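Local structure of oxysterol-binding protein homolog 3 (Saccharomyces cerevisiae, 4IC4) at residues I69-L74 against F120-A125; I75-E80 against T299-N304; I140-S145 against K362-V367; N306-I311 against S321-D326. The protein carries sterols and other lipids between membranes in a hydrophobic pocket, this chain being the OSBP-related domain that binds sterols and phospholipids. All blocks are in the same frame, centred on the assembly; numbering follows the deposited sequence.

Contact 1: I69-L74 against F120-A125; sequences ISILQL and FNPLLA
A single parallel beta bridge, Ser70 with Phe120, closes on the very residue that caps a helix, so the strand-like pairing stops where helix 71-76 starts. Phe120 N donates to Ile69 O at 2.8 Å, in the carbonyl plane and nearly straight (160°). The return bond is weaker: Ile71 N reaches Phe120 O at 3.0 Å with a bent geometry (134°). From there the contact turns apolar. The ring of Pro122 points at the first turn of the helix, its CD lying 3.6 Å from Ile71 CB, with the two side chains crossing at about a right angle. Leu72 meets the same ring obliquely, CG to Pro122 CG at 3.9 Å. Ile71 runs alongside Asn121, and its CD1 comes 3.5 Å from Asn121 OD1. Phe151 of strand 150-157 packs on Ile71, Leu72 and Pro122. Asn121 lies close to Lys118 and Glu346, two residues that bind phosphatidylinositol 4-phosphate. Ser70 OG, which also bonds to Ser321 OG, accepts weakly from Gln73 N (3.4 Å), while Ser70 N donates to a lone pair of Gln73 OE1 at 2.8 Å. These reciprocal bonds form a capping box at the helix N terminus.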
# COMPACT_ATOMS: atom_id res chain seq x y z
N ILE A 69 -10.07 -2.50 -5.44
CA ILE A 69 -9.63 -1.96 -4.14
C ILE A 69 -9.26 -0.50 -4.35
O ILE A 69 -9.04 -0.06 -5.49
CB ILE A 69 -8.40 -2.70 -3.52
CG1 ILE A 69 -7.19 -2.61 -4.46
CG2 ILE A 69 -8.75 -4.13 -3.17
CD1 ILE A 69 -5.90 -3.03 -3.78
N SER A 70 -9.21 0.27 -3.26
CA SER A 70 -8.84 1.68 -3.35
C SER A 70 -7.35 1.82 -3.08
O SER A 70 -6.70 0.87 -2.63
CB SER A 70 -9.62 2.51 -2.32
OG SER A 70 -9.12 2.28 -1.01
N ILE A 71 -6.79 3.00 -3.33
CA ILE A 71 -5.36 3.19 -3.08
C ILE A 71 -5.05 3.03 -1.59
O ILE A 71 -3.97 2.58 -1.23
CB ILE A 71 -4.88 4.58 -3.56
CG1 ILE A 71 -5.06 4.68 -5.08
CG2 ILE A 71 -3.40 4.78 -3.19
CD1 ILE A 71 -4.62 6.01 -5.66
N LEU A 72 -5.99 3.40 -0.73
CA LEU A 72 -5.77 3.24 0.71
C LEU A 72 -5.58 1.76 1.01
O LEU A 72 -4.73 1.39 1.83
CB LEU A 72 -6.96 3.78 1.50
CG LEU A 72 -7.22 5.29 1.41
CD1 LEU A 72 -8.52 5.63 2.14
CD2 LEU A 72 -6.05 6.06 2.01
N GLN A 73 -6.37 0.92 0.36
CA GLN A 73 -6.26 -0.52 0.56
C GLN A 73 -4.94 -1.05 -0.02
O GLN A 73 -4.27 -1.89 0.59
CB GLN A 73 -7.48 -1.22 -0.05
CG GLN A 73 -8.76 -0.89 0.72
CD GLN A 73 -10.03 -1.38 0.05
OE1 GLN A 73 -10.28 -1.11 -1.12
NE2 GLN A 73 -10.86 -2.10 0.81
N LEU A 74 -4.54 -0.54 -1.19
CA LEU A 74 -3.29 -0.96 -1.80
C LEU A 74 -2.10 -0.67 -0.89
O LEU A 74 -1.27 -1.55 -0.64
CB LEU A 74 -3.06 -0.23 -3.13
CG LEU A 74 -1.64 -0.40 -3.68
CD1 LEU A 74 -1.44 -1.84 -4.12
CD2 LEU A 74 -1.41 0.54 -4.86
N PHE A 120 -8.70 2.01 -7.32
CA PHE A 120 -9.58 3.17 -7.46
C PHE A 120 -8.97 4.33 -6.68
O PHE A 120 -8.38 4.12 -5.61
CB PHE A 120 -10.95 2.89 -6.83
CG PHE A 120 -11.87 2.06 -7.67
CD1 PHE A 120 -13.01 2.62 -8.23
CD2 PHE A 120 -11.63 0.71 -7.86
CE1 PHE A 120 -13.91 1.85 -8.95
CE2 PHE A 120 -12.52 -0.08 -8.58
CZ PHE A 120 -13.67 0.49 -9.12
N ASN A 121 -9.10 5.54 -7.21
CA ASN A 121 -8.60 6.72 -6.51
C ASN A 121 -9.57 6.99 -5.37
O ASN A 121 -10.78 7.12 -5.58
CB ASN A 121 -8.58 7.94 -7.43
CG ASN A 121 -7.57 7.80 -8.55
OD1 ASN A 121 -6.39 7.58 -8.30
ND2 ASN A 121 -8.03 7.96 -9.79
N PRO A 122 -9.07 7.06 -4.13
CA PRO A 122 -9.99 7.32 -3.02
C PRO A 122 -10.55 8.74 -3.12
O PRO A 122 -9.98 9.59 -3.80
CB PRO A 122 -9.11 7.16 -1.79
CG PRO A 122 -8.00 6.27 -2.25
CD PRO A 122 -7.71 6.77 -3.64
N LEU A 123 -11.66 8.97 -2.45
CA LEU A 123 -12.26 10.30 -2.43
C LEU A 123 -11.61 11.04 -1.27
O LEU A 123 -11.11 10.42 -0.33
CB LEU A 123 -13.76 10.20 -2.18
CG LEU A 123 -14.55 9.38 -3.20
CD1 LEU A 123 -15.99 9.24 -2.73
CD2 LEU A 123 -14.48 10.07 -4.57
N LEU A 124 -11.58 12.36 -1.34
CA LEU A 124 -11.04 13.12 -0.22
C LEU A 124 -11.90 12.75 0.99
O LEU A 124 -13.13 12.71 0.91
CB LEU A 124 -11.14 14.62 -0.50
CG LEU A 124 -10.71 15.56 0.63
CD1 LEU A 124 -9.24 15.35 0.98
CD2 LEU A 124 -10.94 16.99 0.18
N ALA A 125 -11.24 12.45 2.11
CA ALA A 125 -11.90 12.09 3.36
C ALA A 125 -12.34 10.63 3.42
O ALA A 125 -12.93 10.19 4.40
CB ALA A 125 -13.08 13.02 3.64

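Contact 2: I75-E80 against T299-N304; sequences ISETFE and TKFTAN
Thr299 is the N-cap of helix 300-305, and the first turn of that helix packs on residues 75-80, where both segments lie against the beta barrel of the OSBP-related domain. Phe301, Glu80 and Glu77 carry most of the buried surface. The Phe301 side chain, with CG anti to the backbone N (chi1 -170°), points at the opposite segment and lays one ring face under Glu80. The CA of Glu80 stands 3.9 Å from the Phe301 ring centroid, only 8° off the normal, a CH-pi contact. Beyond it the extended Glu80 chain slides past the ring in the opposite direction, its carboxylate almost parallel to the ring plane, with CG 3.8 Å from Phe301 CB. The rim of the ring meets Ser76 O, while Leu130 and Arg132 of strand 127-132 also pack on Phe301. Glu77 is buried, and its carboxylate is well satisfied: OE2 forms a salt bridge with Arg114, and OE1 accepts from Thr302 OG1 at 2.7 Å, approached from above the carboxylate plane. An alanine in place of Glu77 removes the carboxylate, and would probably leave Arg114 and the Thr302 hydroxyl less well fixed. One water links both acids to the helix cap, donating to Glu77 OE1 at 2.7 Å and to Glu80 OE1 at 2.9 Å, and lying 2.7 Å from Thr299 OG1.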
# COMPACT_ATOMS: atom_id res chain seq x y z
N ILE A 75 -2.02 0.55 -0.38
CA ILE A 75 -0.90 0.90 0.48
C ILE A 75 -0.93 0.10 1.79
O ILE A 75 0.12 -0.14 2.40
CB ILE A 75 -0.87 2.41 0.74
CG1 ILE A 75 -0.64 3.13 -0.60
CG2 ILE A 75 0.25 2.76 1.72
CD1 ILE A 75 -0.66 4.64 -0.52
N SER A 76 -2.11 -0.32 2.22
CA SER A 76 -2.22 -1.13 3.44
C SER A 76 -1.53 -2.48 3.26
O SER A 76 -1.22 -3.15 4.25
CB SER A 76 -3.69 -1.36 3.81
OG SER A 76 -4.30 -0.15 4.20
N GLU A 77 -1.30 -2.88 2.01
CA GLU A 77 -0.63 -4.15 1.75
C GLU A 77 0.83 -4.06 2.19
O GLU A 77 1.53 -5.07 2.26
CB GLU A 77 -0.74 -4.53 0.27
CG GLU A 77 -2.18 -4.83 -0.14
CD GLU A 77 -2.31 -5.24 -1.59
OE1 GLU A 77 -1.87 -6.35 -1.96
OE2 GLU A 77 -2.87 -4.44 -2.37
N THR A 78 1.27 -2.85 2.48
CA THR A 78 2.63 -2.63 2.97
C THR A 78 2.77 -3.43 4.27
O THR A 78 3.88 -3.80 4.66
CB THR A 78 2.86 -1.13 3.29
OG1 THR A 78 2.93 -0.39 2.06
CG2 THR A 78 4.16 -0.92 4.07
N PHE A 79 1.65 -3.72 4.92
CA PHE A 79 1.64 -4.45 6.18
C PHE A 79 1.28 -5.93 6.12
O PHE A 79 1.04 -6.56 7.15
CB PHE A 79 0.72 -3.71 7.17
CG PHE A 79 1.24 -2.36 7.56
CD1 PHE A 79 2.20 -2.23 8.55
CD2 PHE A 79 0.81 -1.22 6.88
CE1 PHE A 79 2.74 -0.98 8.87
CE2 PHE A 79 1.34 0.03 7.19
CZ PHE A 79 2.31 0.15 8.18
N GLU A 80 1.26 -6.49 4.91
CA GLU A 80 0.94 -7.91 4.75
C GLU A 80 1.86 -8.78 5.62
O GLU A 80 1.42 -9.78 6.18
CB GLU A 80 1.09 -8.34 3.29
CG GLU A 80 0.82 -9.82 3.06
CD GLU A 80 1.04 -10.28 1.62
OE1 GLU A 80 1.34 -9.44 0.75
OE2 GLU A 80 0.91 -11.49 1.38
N THR A 299 -3.13 -11.32 -3.85
CA THR A 299 -2.64 -12.23 -2.82
C THR A 299 -3.89 -12.50 -1.98
O THR A 299 -4.92 -11.84 -2.16
CB THR A 299 -1.58 -11.60 -1.88
OG1 THR A 299 -2.21 -10.64 -1.01
CG2 THR A 299 -0.48 -10.92 -2.67
N LYS A 300 -3.82 -13.47 -1.08
CA LYS A 300 -4.97 -13.73 -0.23
C LYS A 300 -5.22 -12.49 0.62
O LYS A 300 -6.37 -12.13 0.87
CB LYS A 300 -4.71 -14.94 0.67
CG LYS A 300 -4.82 -16.25 -0.08
CD LYS A 300 -4.61 -17.45 0.83
CE LYS A 300 -4.76 -18.75 0.05
NZ LYS A 300 -4.54 -19.94 0.92
N PHE A 301 -4.15 -11.81 1.02
CA PHE A 301 -4.28 -10.60 1.83
C PHE A 301 -5.02 -9.53 1.03
O PHE A 301 -5.91 -8.85 1.55
CB PHE A 301 -2.89 -10.09 2.23
CG PHE A 301 -2.91 -8.99 3.27
CD1 PHE A 301 -3.10 -9.28 4.61
CD2 PHE A 301 -2.71 -7.66 2.90
CE1 PHE A 301 -3.10 -8.28 5.58
CE2 PHE A 301 -2.70 -6.64 3.86
CZ PHE A 301 -2.90 -6.95 5.20
N THR A 302 -4.68 -9.38 -0.25
CA THR A 302 -5.34 -8.38 -1.09
C THR A 302 -6.84 -8.69 -1.18
O THR A 302 -7.68 -7.81 -1.06
CB THR A 302 -4.80 -8.38 -2.53
OG1 THR A 302 -3.38 -8.49 -2.52
CG2 THR A 302 -5.21 -7.09 -3.24
N ALA A 303 -7.15 -9.97 -1.40
CA ALA A 303 -8.53 -10.41 -1.53
C ALA A 303 -9.36 -10.17 -0.27
O ALA A 303 -10.58 -10.06 -0.34
CB ALA A 303 -8.57 -11.89 -1.90
N ASN A 304 -8.68 -10.07 0.87
CA ASN A 304 -9.36 -9.86 2.14
C ASN A 304 -9.55 -8.40 2.53
O ASN A 304 -10.32 -8.10 3.44
CB ASN A 304 -8.60 -10.59 3.25
CG ASN A 304 -8.77 -12.09 3.16
OD1 ASN A 304 -9.79 -12.58 2.69
ND2 ASN A 304 -7.77 -12.84 3.64
O HOH W 1 -1.10 -8.27 -0.17
O HOH W 2 -1.50 -13.11 1.31

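Contact 3: I140-S145 against K362-V367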
# COMPACT_ATOMS: atom_id res chain seq x y z
N ILE A 140 -5.34 2.52 10.51
CA ILE A 140 -6.36 3.45 10.06
C ILE A 140 -5.68 4.35 9.02
O ILE A 140 -4.51 4.70 9.16
CB ILE A 140 -6.96 4.32 11.21
CG1 ILE A 140 -8.01 5.27 10.63
CG2 ILE A 140 -5.87 5.11 11.91
CD1 ILE A 140 -9.16 4.58 9.92
N SER A 141 -6.40 4.67 7.96
CA SER A 141 -5.87 5.52 6.91
C SER A 141 -6.96 6.46 6.40
O SER A 141 -8.15 6.17 6.53
CB SER A 141 -5.32 4.67 5.75
OG SER A 141 -6.34 3.89 5.14
N GLU A 142 -6.54 7.58 5.82
CA GLU A 142 -7.48 8.57 5.32
C GLU A 142 -6.84 9.38 4.20
O GLU A 142 -5.64 9.65 4.23
CB GLU A 142 -7.89 9.50 6.47
CG GLU A 142 -8.87 10.60 6.12
CD GLU A 142 -9.42 11.33 7.34
OE1 GLU A 142 -8.70 11.47 8.35
OE2 GLU A 142 -10.59 11.78 7.29
N LYS A 143 -7.62 9.73 3.18
CA LYS A 143 -7.09 10.57 2.12
C LYS A 143 -7.24 11.98 2.69
O LYS A 143 -8.37 12.45 2.89
CB LYS A 143 -7.89 10.44 0.83
CG LYS A 143 -7.33 11.32 -0.28
CD LYS A 143 -8.04 11.08 -1.59
CE LYS A 143 -7.46 11.96 -2.69
NZ LYS A 143 -8.13 11.71 -3.99
N VAL A 144 -6.12 12.64 2.97
CA VAL A 144 -6.16 13.97 3.58
C VAL A 144 -6.04 15.17 2.64
O VAL A 144 -6.26 16.31 3.05
CB VAL A 144 -5.07 14.08 4.68
CG1 VAL A 144 -5.32 13.03 5.76
CG2 VAL A 144 -3.68 13.89 4.07
N SER A 145 -5.69 14.90 1.38
CA SER A 145 -5.58 15.95 0.37
C SER A 145 -5.93 15.35 -1.00
O SER A 145 -5.61 14.19 -1.26
CB SER A 145 -4.17 16.52 0.33
OG SER A 145 -4.06 17.49 -0.70
N LYS A 362 -10.78 13.94 9.03
CA LYS A 362 -11.14 13.92 10.45
C LYS A 362 -10.19 13.27 11.44
O LYS A 362 -10.19 13.63 12.62
CB LYS A 362 -12.49 13.23 10.61
CG LYS A 362 -13.60 13.72 9.71
CD LYS A 362 -14.04 15.13 10.08
CE LYS A 362 -15.37 15.48 9.43
NZ LYS A 362 -15.33 15.47 7.94
N TYR A 363 -9.37 12.33 10.99
CA TYR A 363 -8.53 11.57 11.91
C TYR A 363 -7.04 11.86 11.93
O TYR A 363 -6.30 11.29 12.73
CB TYR A 363 -8.79 10.08 11.66
CG TYR A 363 -10.28 9.83 11.54
CD1 TYR A 363 -11.13 10.08 12.62
CD2 TYR A 363 -10.86 9.45 10.33
CE1 TYR A 363 -12.51 9.98 12.49
CE2 TYR A 363 -12.24 9.34 10.19
CZ TYR A 363 -13.06 9.61 11.28
OH TYR A 363 -14.43 9.54 11.15
N PHE A 364 -6.61 12.76 11.05
CA PHE A 364 -5.21 13.14 10.96
C PHE A 364 -5.13 14.65 10.89
O PHE A 364 -6.03 15.31 10.37
CB PHE A 364 -4.58 12.55 9.69
CG PHE A 364 -4.47 11.05 9.72
CD1 PHE A 364 -3.31 10.44 10.16
CD2 PHE A 364 -5.54 10.26 9.31
CE1 PHE A 364 -3.21 9.05 10.21
CE2 PHE A 364 -5.45 8.87 9.35
CZ PHE A 364 -4.28 8.27 9.80
N GLU A 365 -4.04 15.20 11.42
CA GLU A 365 -3.82 16.64 11.40
C GLU A 365 -2.47 16.92 10.75
O GLU A 365 -1.53 16.14 10.90
CB GLU A 365 -3.86 17.20 12.83
CG GLU A 365 -2.78 16.66 13.75
CD GLU A 365 -2.91 17.20 15.16
OE1 GLU A 365 -2.04 16.88 16.00
OE2 GLU A 365 -3.88 17.94 15.43
N LYS A 366 -2.38 18.03 10.03
CA LYS A 366 -1.15 18.39 9.35
C LYS A 366 -0.17 19.01 10.34
O LYS A 366 -0.50 19.99 11.02
CB LYS A 366 -1.45 19.37 8.22
CG LYS A 366 -0.30 19.59 7.25
CD LYS A 366 -0.75 20.40 6.04
CE LYS A 366 0.37 20.52 5.01
NZ LYS A 366 -0.08 21.24 3.79
N VAL A 367 1.02 18.44 10.44
CA VAL A 367 2.04 18.93 11.36
C VAL A 367 3.11 19.74 10.62
O VAL A 367 3.82 20.54 11.23
CB VAL A 367 2.72 17.76 12.11
CG1 VAL A 367 3.78 18.30 13.06
CG2 VAL A 367 1.67 16.98 12.88
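Two successive backbone N-H groups are gripped by one carboxylate. Glu142 OE2 accepts from Lys362 N at 2.8 Å (167°) and Glu142 OE1 from Tyr363 N at 2.9 Å (159°), each oxygen using its syn lone pair. The extended Glu142 side chain, CG anti to the backbone N, rises from strand 137-145 of the beta barrel to reach the turn leading into strand 364-368. OE1 of Glu142 also lies at the edge of the Phe364 ring, 3.5 Å from CD2, and the Tyr363 side chain crosses that of Glu142 at about a right angle. Further out, CZ of Phe364 is 3.6 Å from Ile140 O, while Val144 CG1 sits 4.0 Å from Phe364 CB. Lys362 CB stands over one face of the Tyr363 ring, which also makes an edge-to-face pair with Tyr381. The barrel strand ends in a classic beta bulge, Val144 and Ser145 facing Val150, and the hairpin of 364-368 and 371-374 packs on it, strands crossing at 45°. The ammonium of Lys362 bonds to Glu360 O and stays 6.0 Å from Glu142 OE2, so two neutral peptide N-H groups grip this buried carboxylate, consistent with an ionised glutamate.

Contact 4: N306-I311 against S321-D326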
# COMPACT_ATOMS: atom_id res chain seq x y z
N ASN A 306 -11.11 -5.84 1.03
CA ASN A 306 -12.44 -5.28 0.85
C ASN A 306 -13.58 -6.10 1.42
O ASN A 306 -14.74 -5.85 1.10
CB ASN A 306 -12.70 -5.03 -0.64
CG ASN A 306 -13.69 -3.90 -0.89
OD1 ASN A 306 -14.52 -3.97 -1.80
ND2 ASN A 306 -13.58 -2.84 -0.09
N GLU A 307 -13.26 -7.06 2.28
CA GLU A 307 -14.31 -7.87 2.89
C GLU A 307 -14.82 -7.28 4.20
O GLU A 307 -14.05 -6.75 5.00
CB GLU A 307 -13.82 -9.30 3.16
CG GLU A 307 -14.88 -10.17 3.85
CD GLU A 307 -14.43 -11.60 4.12
OE1 GLU A 307 -13.23 -11.82 4.36
OE2 GLU A 307 -15.29 -12.49 4.10
N ILE A 308 -16.14 -7.37 4.39
CA ILE A 308 -16.76 -6.90 5.62
C ILE A 308 -17.02 -8.16 6.44
O ILE A 308 -17.80 -9.03 6.03
CB ILE A 308 -18.10 -6.18 5.34
CG1 ILE A 308 -17.85 -4.89 4.57
CG2 ILE A 308 -18.82 -5.89 6.66
CD1 ILE A 308 -19.12 -4.16 4.17
N THR A 309 -16.35 -8.28 7.58
CA THR A 309 -16.52 -9.43 8.46
C THR A 309 -17.19 -8.95 9.74
O THR A 309 -17.56 -7.78 9.85
CB THR A 309 -15.17 -10.07 8.84
OG1 THR A 309 -14.44 -9.17 9.68
CG2 THR A 309 -14.35 -10.40 7.60
N GLU A 310 -17.32 -9.84 10.71
CA GLU A 310 -17.93 -9.48 11.99
C GLU A 310 -17.12 -8.39 12.69
O GLU A 310 -17.60 -7.72 13.60
CB GLU A 310 -18.01 -10.72 12.89
CG GLU A 310 -16.65 -11.34 13.18
CD GLU A 310 -16.76 -12.70 13.84
OE1 GLU A 310 -17.23 -12.77 15.00
OE2 GLU A 310 -16.37 -13.70 13.19
N ILE A 311 -15.87 -8.21 12.27
CA ILE A 311 -15.03 -7.18 12.88
C ILE A 311 -15.53 -5.80 12.48
O ILE A 311 -15.61 -4.89 13.30
CB ILE A 311 -13.56 -7.32 12.43
CG1 ILE A 311 -12.96 -8.61 12.99
CG2 ILE A 311 -12.76 -6.10 12.90
CD1 ILE A 311 -11.55 -8.86 12.54
N SER A 321 -13.56 2.48 2.64
CA SER A 321 -13.49 1.99 1.27
C SER A 321 -14.40 0.77 1.04
O SER A 321 -14.87 0.55 -0.07
CB SER A 321 -12.06 1.61 0.90
OG SER A 321 -11.20 2.74 0.90
N ARG A 322 -14.63 -0.01 2.09
CA ARG A 322 -15.49 -1.19 1.95
C ARG A 322 -16.93 -0.82 1.65
O ARG A 322 -17.72 -1.67 1.25
CB ARG A 322 -15.47 -2.03 3.23
CG ARG A 322 -14.12 -2.60 3.62
CD ARG A 322 -14.26 -3.42 4.89
NE ARG A 322 -12.98 -3.93 5.37
CZ ARG A 322 -12.08 -3.21 6.03
NH1 ARG A 322 -12.30 -1.93 6.30
NH2 ARG A 322 -10.95 -3.78 6.45
N LEU A 323 -17.28 0.45 1.85
CA LEU A 323 -18.64 0.90 1.62
C LEU A 323 -18.83 1.57 0.26
O LEU A 323 -19.94 2.00 -0.08
CB LEU A 323 -19.09 1.83 2.75
CG LEU A 323 -19.01 1.19 4.15
CD1 LEU A 323 -19.50 2.19 5.20
CD2 LEU A 323 -19.84 -0.09 4.19
N ARG A 324 -17.76 1.67 -0.53
CA ARG A 324 -17.88 2.30 -1.84
C ARG A 324 -18.66 1.41 -2.79
O ARG A 324 -18.32 0.24 -3.00
CB ARG A 324 -16.49 2.61 -2.42
CG ARG A 324 -15.93 3.89 -1.86
CD ARG A 324 -14.69 4.37 -2.59
NE ARG A 324 -14.88 4.57 -4.02
CZ ARG A 324 -14.05 5.28 -4.77
NH1 ARG A 324 -12.99 5.86 -4.21
NH2 ARG A 324 -14.24 5.40 -6.07
N PRO A 325 -19.72 1.96 -3.39
CA PRO A 325 -20.56 1.20 -4.32
C PRO A 325 -19.93 0.83 -5.65
O PRO A 325 -20.25 -0.23 -6.21
CB PRO A 325 -21.79 2.09 -4.49
CG PRO A 325 -21.23 3.46 -4.34
CD PRO A 325 -20.27 3.31 -3.18
N ASP A 326 -19.06 1.69 -6.17
CA ASP A 326 -18.43 1.38 -7.44
C ASP A 326 -17.43 0.24 -7.28
O ASP A 326 -17.40 -0.69 -8.10
CB ASP A 326 -17.77 2.63 -8.04
CG ASP A 326 -16.84 3.36 -7.07
OD1 ASP A 326 -16.84 3.09 -5.85
OD2 ASP A 326 -16.11 4.25 -7.56
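Arg322 lies across the loop 306-311 with its chain extended from CG to NE, so that its apolar part meets side chains while its head goes on to polar partners. Ile308 crosses it obliquely, CG1 to Arg322 CD at 3.9 Å and to Arg322 CB at 4.0 Å. The other end of the same isoleucine meets Leu323 at about a right angle, with Ile308 CD1 4.1 Å from Leu323 CD2. Asn306 packs beside the arginine backbone and CG. At the head, Arg322 NE makes a weak bond to Glu307 O, 3.0 Å long and bent to 133°, with the carbonyl oxygen at the edge of the guanidinium. A turn at the last torsion (chi4 78°) swings that group out of line with the extended chain. Its other nitrogens have partners too: NH1 in a salt bridge with Asp320, NH2 as donor to Glu129 O. A leucine in place of Arg322 lacks the guanidinium, and losing the bond to Glu129 O would probably loosen the hold on strand 127-132. Two residues on, Arg324 grips Asp326 side-on, NE to OD1 at 3.1 Å and NH2 to OD2 at 2.7 Å, both in the guanidinium plane. The contact thus closes the loop between helix 300-305 and helix 325-331: Phe128 and Leu130 of strand 127-132 pack on Arg322, Arg328 of helix 325-331 bonds to Asn306 O and Arg322 O, and helix 335-354 lies against Arg324 and Asp326.

In the fold
From the N terminus, residues 69-74 and 75-80 follow one another through helix 71-76 and serve contacts 1 and 2. Contact 1 closes first, at 120-125, spanning 45 residues, partly helical; contact 2 waits until 299-304, so the two cross. Strand 137-145 opens contact 3 before contact 2 has closed, and those two cross as well. Contact 4, between 306-311 and 321-326, is a short closure nested inside the long loop that contact 3 completes at 362-367. Contact 1 also touches its neighbours: Ile69 packs on Glu77 of contact 2, Asn121 bonds to Arg324 of contact 4, and Pro122 and Ala125 to Lys143 of contact 3. Together they tie helices and C-terminal strands to the beta barrel.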